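Apical membrane antigen AMA1 (Toxoplasma gondii ME49, PDB 4YIV) helps the parasite invade host cells as an essential microneme protein of the moving junction, the ring formed between the membranes of parasite tip and host cell. Local coordinates at residues S35-L41 and V276-Q280; G11-Q15 and P320-V324; C136-A140 and L167-L171; C266-T270 and K312-S316; K182-V186 and W195-K199. All coordinates share one frame; numbering follows the deposited sequence.

Contact 1. Residues S35-L41 and V276-Q280; sequences SGIYVDL and VASDQ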
# COMPACT_ATOMS: atom_id res chain seq x y z
N SER A 35 7.73 6.97 1.01
CA SER A 35 6.74 8.00 1.32
C SER A 35 5.72 7.45 2.30
O SER A 35 5.80 6.30 2.69
CB SER A 35 6.06 8.48 0.04
OG SER A 35 5.44 9.74 0.25
N GLY A 36 4.76 8.27 2.71
CA GLY A 36 3.68 7.79 3.53
C GLY A 36 2.89 6.69 2.84
O GLY A 36 2.87 6.59 1.61
N ILE A 37 2.26 5.85 3.66
CA ILE A 37 1.47 4.72 3.16
C ILE A 37 0.01 4.96 3.51
O ILE A 37 -0.87 4.88 2.66
CB ILE A 37 1.97 3.43 3.77
CG1 ILE A 37 3.41 3.17 3.29
CG2 ILE A 37 1.04 2.25 3.36
CD1 ILE A 37 4.08 2.05 3.98
N TYR A 38 -0.24 5.24 4.80
CA TYR A 38 -1.60 5.49 5.23
C TYR A 38 -2.10 6.76 4.56
O TYR A 38 -3.10 6.75 3.84
CB TYR A 38 -1.65 5.56 6.76
CG TYR A 38 -3.02 5.82 7.32
CD1 TYR A 38 -3.96 4.80 7.40
CD2 TYR A 38 -3.36 7.07 7.79
CE1 TYR A 38 -5.23 5.05 7.94
CE2 TYR A 38 -4.59 7.33 8.33
CZ TYR A 38 -5.53 6.32 8.41
OH TYR A 38 -6.75 6.59 8.96
N VAL A 39 -1.38 7.85 4.79
CA VAL A 39 -1.51 9.04 3.97
C VAL A 39 -0.18 9.33 3.28
O VAL A 39 0.84 9.47 3.96
CB VAL A 39 -1.92 10.27 4.80
CG1 VAL A 39 -1.89 11.52 3.93
CG2 VAL A 39 -3.31 10.00 5.41
N ASP A 40 -0.21 9.39 1.95
CA ASP A 40 0.98 9.59 1.12
C ASP A 40 0.93 11.00 0.57
O ASP A 40 0.11 11.29 -0.29
CB ASP A 40 1.04 8.58 -0.03
CG ASP A 40 2.22 8.82 -1.00
OD1 ASP A 40 3.00 9.80 -0.83
OD2 ASP A 40 2.32 8.02 -1.98
N LEU A 41 1.81 11.85 1.09
CA LEU A 41 1.95 13.25 0.61
C LEU A 41 3.43 13.64 0.62
O LEU A 41 3.84 14.60 1.28
CB LEU A 41 1.12 14.20 1.48
CG LEU A 41 -0.39 13.96 1.36
CD1 LEU A 41 -1.09 14.81 2.43
CD2 LEU A 41 -0.91 14.31 -0.01
N VAL A 276 1.85 3.60 11.59
CA VAL A 276 2.12 3.39 10.15
C VAL A 276 2.68 4.66 9.50
O VAL A 276 2.28 5.77 9.86
CB VAL A 276 0.84 2.94 9.38
CG1 VAL A 276 -0.17 4.06 9.42
CG2 VAL A 276 1.12 2.59 7.90
N ALA A 277 3.60 4.52 8.55
CA ALA A 277 4.11 5.68 7.82
C ALA A 277 2.99 6.51 7.28
O ALA A 277 2.14 6.03 6.54
CB ALA A 277 5.00 5.24 6.69
N SER A 278 2.97 7.79 7.65
CA SER A 278 1.92 8.68 7.22
C SER A 278 2.42 10.11 7.20
O SER A 278 3.22 10.54 8.04
CB SER A 278 0.68 8.56 8.10
OG SER A 278 -0.28 9.52 7.69
N ASP A 279 1.97 10.84 6.21
CA ASP A 279 2.49 12.18 5.93
C ASP A 279 1.48 13.28 6.33
O ASP A 279 1.60 14.43 5.90
CB ASP A 279 2.84 12.31 4.43
CG ASP A 279 3.94 11.34 3.98
OD1 ASP A 279 4.62 10.74 4.86
OD2 ASP A 279 4.14 11.18 2.74
N GLN A 280 0.46 12.92 7.11
CA GLN A 280 -0.67 13.83 7.37
C GLN A 280 -0.40 14.65 8.65
O GLN A 280 0.16 14.13 9.60
CB GLN A 280 -1.96 13.05 7.52
CG GLN A 280 -3.18 13.91 7.86
CD GLN A 280 -4.02 14.38 6.66
OE1 GLN A 280 -3.71 14.09 5.49
NE2 GLN A 280 -5.10 15.12 6.96

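Contact 2. Residues G11-Q15 and P320-V324; sequences GNPFQ and PDCLV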
# COMPACT_ATOMS: atom_id res chain seq x y z
N GLY A 11 26.72 -13.96 8.56
CA GLY A 11 26.15 -15.17 9.15
C GLY A 11 24.65 -15.26 8.94
O GLY A 11 24.05 -16.34 9.08
N ASN A 12 24.04 -14.13 8.61
CA ASN A 12 22.62 -14.07 8.27
C ASN A 12 22.38 -14.71 6.91
O ASN A 12 22.81 -14.17 5.89
CB ASN A 12 22.14 -12.63 8.25
CG ASN A 12 20.64 -12.51 7.99
OD1 ASN A 12 19.92 -13.51 7.84
ND2 ASN A 12 20.15 -11.28 7.97
N PRO A 13 21.68 -15.86 6.88
CA PRO A 13 21.47 -16.50 5.58
C PRO A 13 20.67 -15.64 4.59
O PRO A 13 20.89 -15.74 3.38
CB PRO A 13 20.70 -17.78 5.94
CG PRO A 13 20.11 -17.52 7.29
CD PRO A 13 21.06 -16.60 7.99
N PHE A 14 19.79 -14.80 5.12
CA PHE A 14 18.93 -13.96 4.28
C PHE A 14 19.64 -12.76 3.70
O PHE A 14 19.06 -12.03 2.89
CB PHE A 14 17.70 -13.52 5.07
CG PHE A 14 16.86 -14.67 5.53
CD1 PHE A 14 15.88 -15.18 4.71
CD2 PHE A 14 17.08 -15.26 6.75
CE1 PHE A 14 15.11 -16.24 5.11
CE2 PHE A 14 16.31 -16.32 7.17
CZ PHE A 14 15.32 -16.81 6.35
N GLN A 15 20.89 -12.56 4.10
CA GLN A 15 21.75 -11.57 3.47
C GLN A 15 22.94 -12.26 2.80
O GLN A 15 23.72 -11.63 2.08
CB GLN A 15 22.23 -10.55 4.50
CG GLN A 15 21.10 -9.81 5.20
CD GLN A 15 20.11 -9.16 4.22
OE1 GLN A 15 18.91 -9.47 4.22
NE2 GLN A 15 20.62 -8.24 3.39
N PRO A 320 12.27 -5.80 8.12
CA PRO A 320 12.84 -7.14 8.32
C PRO A 320 14.10 -7.40 7.47
O PRO A 320 14.25 -6.93 6.33
CB PRO A 320 11.69 -8.07 7.90
CG PRO A 320 10.82 -7.28 7.06
CD PRO A 320 10.94 -5.84 7.48
N ASP A 321 15.04 -8.13 8.06
CA ASP A 321 16.23 -8.53 7.31
C ASP A 321 16.48 -10.03 7.48
O ASP A 321 17.48 -10.55 7.01
CB ASP A 321 17.46 -7.69 7.72
CG ASP A 321 17.91 -7.91 9.15
OD1 ASP A 321 17.44 -8.85 9.83
OD2 ASP A 321 18.76 -7.11 9.59
N CYS A 322 15.54 -10.71 8.12
CA CYS A 322 15.52 -12.16 8.13
C CYS A 322 14.10 -12.65 8.42
O CYS A 322 13.18 -11.84 8.66
CB CYS A 322 16.51 -12.73 9.16
SG CYS A 322 16.22 -12.24 10.90
N LEU A 323 13.93 -13.96 8.37
CA LEU A 323 12.64 -14.60 8.59
C LEU A 323 12.80 -15.75 9.53
O LEU A 323 13.83 -16.41 9.57
CB LEU A 323 12.05 -15.13 7.28
CG LEU A 323 11.84 -14.15 6.13
CD1 LEU A 323 11.42 -14.90 4.86
CD2 LEU A 323 10.80 -13.13 6.56
N VAL A 324 11.73 -16.02 10.26
CA VAL A 324 11.66 -17.17 11.14
C VAL A 324 10.52 -18.03 10.64
O VAL A 324 9.41 -17.54 10.46
CB VAL A 324 11.44 -16.73 12.61
CG1 VAL A 324 11.02 -17.91 13.51
CG2 VAL A 324 12.69 -16.05 13.13

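Contact 3. Residues C136-A140 and L167-L171; sequences CAEFA and LCHIL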
# COMPACT_ATOMS: atom_id res chain seq x y z
N CYS A 136 -1.71 0.97 -15.59
CA CYS A 136 -2.54 2.00 -14.94
C CYS A 136 -1.63 3.06 -14.30
O CYS A 136 -1.82 4.27 -14.49
CB CYS A 136 -3.47 1.36 -13.93
SG CYS A 136 -4.53 2.53 -12.99
N ALA A 137 -0.66 2.60 -13.54
CA ALA A 137 0.31 3.51 -12.92
C ALA A 137 1.04 4.39 -13.95
O ALA A 137 1.28 5.58 -13.72
CB ALA A 137 1.29 2.71 -12.11
N GLU A 138 1.40 3.81 -15.09
CA GLU A 138 2.08 4.56 -16.13
C GLU A 138 1.16 5.61 -16.73
O GLU A 138 1.58 6.74 -17.01
CB GLU A 138 2.60 3.59 -17.21
CG GLU A 138 3.42 4.25 -18.31
CD GLU A 138 3.98 3.22 -19.30
OE1 GLU A 138 4.65 3.65 -20.25
OE2 GLU A 138 3.73 1.99 -19.13
N PHE A 139 -0.10 5.25 -16.90
CA PHE A 139 -1.12 6.18 -17.35
C PHE A 139 -1.23 7.38 -16.41
O PHE A 139 -1.32 8.53 -16.84
CB PHE A 139 -2.46 5.48 -17.46
CG PHE A 139 -3.57 6.37 -17.90
CD1 PHE A 139 -3.51 7.00 -19.13
CD2 PHE A 139 -4.67 6.58 -17.08
CE1 PHE A 139 -4.54 7.85 -19.54
CE2 PHE A 139 -5.71 7.43 -17.47
CZ PHE A 139 -5.66 8.05 -18.69
N ALA A 140 -1.21 7.10 -15.11
CA ALA A 140 -1.23 8.17 -14.11
C ALA A 140 0.07 9.01 -14.19
O ALA A 140 0.04 10.25 -14.12
CB ALA A 140 -1.41 7.59 -12.72
N LEU A 167 -10.39 -1.05 -14.69
CA LEU A 167 -10.56 0.38 -14.91
C LEU A 167 -9.49 1.12 -14.12
O LEU A 167 -9.28 0.80 -12.95
CB LEU A 167 -11.94 0.87 -14.45
CG LEU A 167 -13.09 0.38 -15.31
CD1 LEU A 167 -14.39 0.86 -14.69
CD2 LEU A 167 -12.93 0.87 -16.74
N CYS A 168 -8.91 2.13 -14.75
CA CYS A 168 -7.88 2.97 -14.15
C CYS A 168 -8.48 4.33 -13.79
O CYS A 168 -8.84 5.12 -14.67
CB CYS A 168 -6.70 3.11 -15.11
SG CYS A 168 -5.24 3.92 -14.37
N HIS A 169 -8.64 4.57 -12.50
CA HIS A 169 -9.13 5.85 -11.99
C HIS A 169 -8.01 6.80 -11.68
O HIS A 169 -7.12 6.45 -10.93
CB HIS A 169 -9.91 5.66 -10.68
CG HIS A 169 -11.17 4.87 -10.84
ND1 HIS A 169 -12.38 5.47 -11.12
CD2 HIS A 169 -11.41 3.54 -10.78
CE1 HIS A 169 -13.31 4.53 -11.23
NE2 HIS A 169 -12.74 3.36 -11.03
N ILE A 170 -8.13 8.02 -12.19
CA ILE A 170 -7.27 9.13 -11.85
C ILE A 170 -8.04 9.97 -10.85
O ILE A 170 -9.15 10.38 -11.16
CB ILE A 170 -6.91 10.00 -13.08
CG1 ILE A 170 -6.20 9.18 -14.15
CG2 ILE A 170 -6.04 11.19 -12.63
CD1 ILE A 170 -5.01 8.46 -13.68
N LEU A 171 -7.47 10.20 -9.68
CA LEU A 171 -8.17 10.94 -8.64
C LEU A 171 -7.78 12.41 -8.62
O LEU A 171 -6.69 12.78 -8.22
CB LEU A 171 -7.88 10.34 -7.26
CG LEU A 171 -8.22 8.86 -7.07
CD1 LEU A 171 -8.05 8.50 -5.62
CD2 LEU A 171 -9.64 8.51 -7.57

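Contact 4. Residues C266-T270 and K312-S316; sequences CWVKT and KCALS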
# COMPACT_ATOMS: atom_id res chain seq x y z
N CYS A 266 -5.19 -8.66 11.55
CA CYS A 266 -3.80 -8.32 11.68
C CYS A 266 -3.34 -7.55 10.45
O CYS A 266 -2.70 -6.55 10.56
CB CYS A 266 -2.95 -9.56 11.87
SG CYS A 266 -1.23 -9.26 12.24
N TRP A 267 -3.71 -8.03 9.27
CA TRP A 267 -3.35 -7.41 8.02
C TRP A 267 -3.87 -5.98 8.01
O TRP A 267 -3.14 -5.05 7.64
CB TRP A 267 -3.89 -8.23 6.85
CG TRP A 267 -3.84 -7.50 5.53
CD1 TRP A 267 -2.72 -7.25 4.77
CD2 TRP A 267 -4.95 -6.97 4.79
NE1 TRP A 267 -3.07 -6.57 3.63
CE2 TRP A 267 -4.42 -6.39 3.61
CE3 TRP A 267 -6.32 -6.92 5.00
CZ2 TRP A 267 -5.22 -5.77 2.66
CZ3 TRP A 267 -7.11 -6.31 4.05
CH2 TRP A 267 -6.56 -5.73 2.90
N VAL A 268 -5.10 -5.80 8.46
CA VAL A 268 -5.68 -4.45 8.53
C VAL A 268 -4.89 -3.57 9.50
O VAL A 268 -4.62 -2.39 9.21
CB VAL A 268 -7.15 -4.49 8.97
CG1 VAL A 268 -7.66 -3.05 9.31
CG2 VAL A 268 -7.99 -5.12 7.91
N LYS A 269 -4.48 -4.15 10.63
CA LYS A 269 -3.72 -3.41 11.64
C LYS A 269 -2.39 -2.89 11.11
O LYS A 269 -1.94 -1.81 11.52
CB LYS A 269 -3.48 -4.27 12.91
CG LYS A 269 -4.66 -4.37 13.92
CD LYS A 269 -4.21 -5.12 15.21
CE LYS A 269 -5.30 -5.17 16.27
NZ LYS A 269 -5.62 -3.80 16.80
N THR A 270 -1.74 -3.61 10.19
CA THR A 270 -0.45 -3.12 9.73
C THR A 270 -0.62 -1.82 8.94
O THR A 270 0.29 -1.02 8.88
CB THR A 270 0.32 -4.18 8.86
OG1 THR A 270 -0.40 -4.44 7.64
CG2 THR A 270 0.47 -5.50 9.63
N LYS A 312 -2.70 -13.80 17.70
CA LYS A 312 -2.09 -12.51 18.04
C LYS A 312 -1.46 -11.83 16.82
O LYS A 312 -1.18 -12.47 15.81
CB LYS A 312 -1.06 -12.69 19.16
CG LYS A 312 -1.76 -13.05 20.48
CD LYS A 312 -0.82 -13.08 21.64
CE LYS A 312 -1.57 -13.28 22.96
NZ LYS A 312 -0.60 -13.23 24.09
N CYS A 313 -1.25 -10.55 16.94
CA CYS A 313 -0.68 -9.77 15.88
C CYS A 313 0.49 -9.00 16.41
O CYS A 313 0.33 -8.23 17.30
CB CYS A 313 -1.70 -8.83 15.29
SG CYS A 313 -1.11 -7.91 13.88
N ALA A 314 1.66 -9.24 15.87
CA ALA A 314 2.87 -8.53 16.27
C ALA A 314 3.21 -7.49 15.25
O ALA A 314 3.41 -7.81 14.07
CB ALA A 314 4.02 -9.47 16.43
N LEU A 315 3.35 -6.25 15.72
CA LEU A 315 3.62 -5.09 14.87
C LEU A 315 4.90 -4.34 15.22
O LEU A 315 5.19 -4.10 16.41
CB LEU A 315 2.47 -4.13 14.96
CG LEU A 315 1.08 -4.69 14.69
CD1 LEU A 315 0.07 -3.73 15.19
CD2 LEU A 315 0.92 -4.84 13.22
N SER A 316 5.66 -3.99 14.20
CA SER A 316 6.98 -3.36 14.39
C SER A 316 7.28 -2.36 13.28
O SER A 316 6.73 -2.48 12.18
CB SER A 316 8.05 -4.44 14.43
OG SER A 316 9.33 -3.86 14.46

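Contact 5. Residues K182-V186 and W195-K199; sequences KYCSV and WYCFK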
# COMPACT_ATOMS: atom_id res chain seq x y z
N LYS A 182 -14.06 21.40 13.00
CA LYS A 182 -13.61 22.68 12.47
C LYS A 182 -13.38 22.63 10.94
O LYS A 182 -13.42 23.65 10.25
CB LYS A 182 -12.34 23.09 13.21
CG LYS A 182 -11.70 24.35 12.75
CD LYS A 182 -10.79 24.88 13.84
CE LYS A 182 -9.83 25.90 13.29
NZ LYS A 182 -10.55 26.96 12.49
N TYR A 183 -13.20 21.42 10.41
CA TYR A 183 -12.68 21.23 9.04
C TYR A 183 -13.63 20.50 8.12
O TYR A 183 -13.58 20.70 6.91
CB TYR A 183 -11.36 20.47 9.07
CG TYR A 183 -10.33 21.16 9.90
CD1 TYR A 183 -9.83 22.41 9.54
CD2 TYR A 183 -9.88 20.58 11.07
CE1 TYR A 183 -8.90 23.06 10.32
CE2 TYR A 183 -8.94 21.23 11.87
CZ TYR A 183 -8.45 22.46 11.49
OH TYR A 183 -7.52 23.11 12.29
N CYS A 184 -14.46 19.62 8.67
CA CYS A 184 -15.29 18.81 7.83
C CYS A 184 -16.44 18.21 8.60
O CYS A 184 -16.42 18.18 9.83
CB CYS A 184 -14.45 17.70 7.18
SG CYS A 184 -13.68 16.55 8.35
N SER A 185 -17.44 17.74 7.86
CA SER A 185 -18.67 17.22 8.44
C SER A 185 -18.81 15.72 8.37
O SER A 185 -18.35 15.05 7.43
CB SER A 185 -19.90 17.84 7.77
OG SER A 185 -19.92 17.60 6.37
N VAL A 186 -19.47 15.18 9.40
CA VAL A 186 -19.84 13.76 9.42
C VAL A 186 -21.33 13.61 9.32
O VAL A 186 -22.05 14.12 10.18
CB VAL A 186 -19.36 13.08 10.70
CG1 VAL A 186 -19.89 11.64 10.78
CG2 VAL A 186 -17.87 13.11 10.75
N TRP A 195 -16.70 20.47 3.00
CA TRP A 195 -16.17 19.11 2.94
C TRP A 195 -16.79 18.18 3.98
O TRP A 195 -16.96 18.53 5.16
CB TRP A 195 -14.66 19.11 3.11
CG TRP A 195 -13.95 19.52 1.86
CD1 TRP A 195 -13.43 20.76 1.55
CD2 TRP A 195 -13.71 18.69 0.73
NE1 TRP A 195 -12.88 20.73 0.29
CE2 TRP A 195 -13.05 19.47 -0.24
CE3 TRP A 195 -14.00 17.35 0.44
CZ2 TRP A 195 -12.67 18.96 -1.47
CZ3 TRP A 195 -13.62 16.84 -0.80
CH2 TRP A 195 -12.96 17.65 -1.73
N TYR A 196 -17.08 16.98 3.51
CA TYR A 196 -17.30 15.81 4.34
C TYR A 196 -15.94 15.28 4.81
O TYR A 196 -14.90 15.51 4.18
CB TYR A 196 -18.06 14.73 3.57
CG TYR A 196 -17.44 14.46 2.20
CD1 TYR A 196 -16.32 13.63 2.07
CD2 TYR A 196 -17.92 15.10 1.06
CE1 TYR A 196 -15.73 13.42 0.82
CE2 TYR A 196 -17.35 14.89 -0.20
CZ TYR A 196 -16.24 14.06 -0.32
OH TYR A 196 -15.68 13.89 -1.58
N CYS A 197 -15.97 14.57 5.92
CA CYS A 197 -14.79 13.94 6.47
C CYS A 197 -14.55 12.65 5.70
O CYS A 197 -15.47 12.07 5.11
CB CYS A 197 -14.98 13.66 7.96
SG CYS A 197 -15.05 15.19 9.01
N PHE A 198 -13.30 12.20 5.72
CA PHE A 198 -12.94 10.96 5.04
C PHE A 198 -11.62 10.49 5.59
O PHE A 198 -10.87 11.27 6.15
CB PHE A 198 -12.87 11.16 3.52
CG PHE A 198 -12.04 12.34 3.09
CD1 PHE A 198 -10.69 12.21 2.83
CD2 PHE A 198 -12.64 13.59 2.88
CE1 PHE A 198 -9.93 13.31 2.44
CE2 PHE A 198 -11.89 14.69 2.45
CZ PHE A 198 -10.53 14.55 2.24
N LYS A 199 -11.33 9.21 5.43
CA LYS A 199 -10.07 8.66 5.91
C LYS A 199 -9.76 7.37 5.12
O LYS A 199 -10.69 6.73 4.57
CB LYS A 199 -10.13 8.34 7.40
CG LYS A 199 -11.08 7.20 7.74
CD LYS A 199 -11.12 6.93 9.25
CE LYS A 199 -12.22 5.91 9.57
NZ LYS A 199 -12.51 5.85 11.04
O HOH W 1 -15.17 22.12 4.85

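Contact 1. Residues S35-L41 and V276-Q280
Asp279 pushes its carboxylate into the curl formed by residues 35-41, joining the loop after helix 263-272 to the one between helix 18-25 and strand 43-47. With CG turned beside its own backbone N (chi1 -63°), OD2 accepts from Gly36 N at 3.0 Å and from Leu41 N at 2.9 Å, both donors approaching from the same face of the carboxylate plane. Gly36 suits its place, since a CB would run into Asp279 CG; OD1 accepts from Ser293 OG. A backbone oxygen also serves twice: Ala277 O takes Ile37 N at 2.9 Å from above the carbonyl plane and Tyr38 N at 3.1 Å almost head-on. In return, Asp279 N donates to Val39 O.

Around these bonds the side chains pack closely. The apolar Val276 CG1 sits 3.4 Å from Tyr38 CB, crossing that side chain at about a right angle, and Ser278 OG lies in plane at the edge of the tyrosine ring. Gln280, bent at chi2 (94°), brings OE1 to 3.5 Å from Val39 CG1.

Asp40 runs alongside Asp279, with Asp40 OD1 4.0 Å from Asp279 OD2. Asp40 OD1 accepts from Ser35 OG at 2.7 Å and from Ala56 N, and OD2 from Gly57 N. Two buried acids this close would probably raise each other's pKa, and the donors gathered on both would offset the repulsion.

Contact 2. Residues G11-Q15 and P320-V324
An N-cap joins a helix start to a bulged strand end here: Asn12 caps the short, weakly bonded helix 13-16 and reaches across to Asp321, where strand 322-326 begins. That strand is an edge strand, within this chain, of a three-stranded antiparallel sheet, and Asp321 and Cys322 together face Gly239 in a classic beta bulge.

Asparagine suits the cap because its amide can accept and donate at once. CG lies anti to the backbone N (chi1 -176°), which places OD1 over the start of the helix, where it accepts from Phe14 N at 3.0 Å. The other half of the amide faces the strand: ND2 donates to Asp321 O at 2.9 Å in a fairly straight bond (160° at the hydrogen). The acceptor lies close to the plane of the amide, although the donor stands above the carbonyl plane of Asp321.

Phe14 supplies the apolar part of the contact. Its ring lies over the strand backbone, with Leu323 N against one ring face, displaced toward the rim. Its near side packs on Cys322 CB, 3.5 Å from CD2, and its far end meets the leucine, CZ lying 3.8 Å from Leu323 CB as the two side chains cross at about a right angle. Met20 and Met24 of helix 18-25 pack on the same phenylalanine.

Cys322 is fixed by a disulfide to Cys246 in strand 245-248, and the Asp321 carboxylate is engaged by Trp241 N through OD1. The capping oxygen itself, Asn12 OD1, also rests 3.7 Å from Cys322 CB.

Contact 3. Residues C136-A140 and L167-L171
A disulfide between a helix and the sheet it packs on, an arrangement consistent with the PAN-type fold of this family, joins Cys136 of helix 132-141 to Cys168 of strand 167-170. The strand is an inner one of a five-stranded antiparallel sheet, flanked by strands 159-162 and 116-117. Helix and strand run in roughly the same direction, their short axes 8.7 Å apart and crossing at -30°.

In both cysteines SG is anti to the backbone N, the extended form that carries the sulfur out across the gap. The sulfurs bond at 2.1 Å with chi3 at 84°, near the 90° that an unstrained disulfide prefers. One helical turn further on, Phe139 lies beside the bridge. It presents its edge to the sulfur, CD2 being 3.8 Å from Cys168 SG, which makes a sulfur-aromatic contact close to the ring plane.

Ile170, two residues along the strand and on the same side as Cys168, continues the packing. Its CG1 meets Phe139 CE2 at 3.8 Å, the two side chains crossing obliquely. Its terminal CD1 reaches on to Ala140 CB, also at 3.8 Å. Alanine is small enough here for the helix to settle close to the sheet, where Phe159 of the neighbouring strand also touches it. Phe139 also meets Phe116 of the edge strand and Leu121 of helix 118-122.

No hydrogen bond crosses this interface. Its cohesion rests on one covalent link and on carbon and sulfur surfaces: the bridge fixes the helix over the strand, and the apolar groups probably help to keep water from the bridge.

Contact 4. Residues C266-T270 and K312-S316
This is a disulfide-pinned helix-on-sheet contact, of the kind expected in a PAN-type fold, linking Cys266 of helix 263-272 to Cys313 of strand 311-316. The strand lies inside a five-stranded antiparallel sheet, between strands 300-305 and 256-259. The short axes of helix and strand are 8.9 Å apart and only 19° from parallel, so that residues one helical turn apart can meet alternate residues of the strand.

Cys266 SG and Cys313 SG bond at 2.1 Å with chi3 at 69°, somewhat less than a right angle, each sulfur stretched anti to its backbone N. Both sulfurs lie in a buried setting, with Tyr303 touching Cys266 and Val260 touching Cys313.

Leu315 makes the second point of contact, its branched end filling the space beside the next turn of the helix. Lys269 CB approaches Leu315 CD1 at 4.3 Å. The lysine's aliphatic chain passes the bridge, CD lying 4.4 Å from Cys313 SG, and continues to a salt bridge between NZ and Glu258 OE1. Lysine suits a partly exposed place, its methylenes packing on the bridge while its ammonium reaches a carboxylate.

Thr270 turns its two branches to different work. OG1 sits between the backbone N and carbonyl carbon (chi1 64°) and donates back to Trp267 O at 2.8 Å, satisfying the hydroxyl within the helix. The methyl is left for the strand, with Thr270 CG2 touching Leu315 CD2 at 3.7 Å.

Contact 5. Residues K182-V186 and W195-K199
Cys184 and Cys197 draw together a loop and the approach to strand 198-201, and the shape of the contact is set by how their backbones fit round that link. The sulfurs bond at 2.0 Å with chi3 at 94°. They arrive differently: Cys184 SG stands between its backbone N and carbonyl carbon (chi1 61°), whereas Cys197 SG is anti to its carbonyl carbon (chi1 -68°).

Next to the bridge, Ser185 is clasped by its partner. Ser185 N donates to Trp195 O and Ser185 O accepts from Cys197 N, both at 2.9 Å, the pattern of a single parallel beta bridge with Tyr196 opposite. The carbonyl bump of Trp195 fits the hollow at the Cys184 backbone, its O 3.2 Å from Cys184 CA in a CA-H...O contact. One methyl of Val186, CG2, rests against the bridge 3.9 Å from Cys197 SG. A small residue such as serine fits the middle of the clasp, where the CA atoms of Ser185 and Tyr196 come close together.

Where the chains part, a water bridges the two backbones, donating to Tyr183 O at 3.0 Å and accepting from Trp195 N at 2.9 Å. The rings of Tyr183 and Trp195 lead off from the opposite segment. Trp195 instead lays its CE3 over one face of the Tyr196 ring, 4.0 Å above the plane and toward the rim.

Tyr196 carries on into the fold against Leu68 and Phe101, and Phe198 meets Phe101 edge-to-face, so that this disulfide-closed loop leads directly into strand 198-201, which pairs antiparallel with strand 65-68.

From the N terminus, residues 11-15 open contact 2, the widest loop, which closes only at 320-324 and contains the other four. Residues 35-41 then open contact 1. Within its span contact 3 closes first, fastening helix 132-141 to the first five-stranded sheet, and contact 5 follows, closing a short loop just before strand 198-201. Contact 4 opens at 266-270, before contact 1 closes at 276-280, and itself closes at 312-316, so contacts 1 and 4 cross; they touch through Val276 and Thr270. Contact 1, near the centre of the chain, also touches contact 5 through Tyr38 and Lys199. Contacts 3 and 4 lie on opposite sides of that centre, one on each five-stranded sheet.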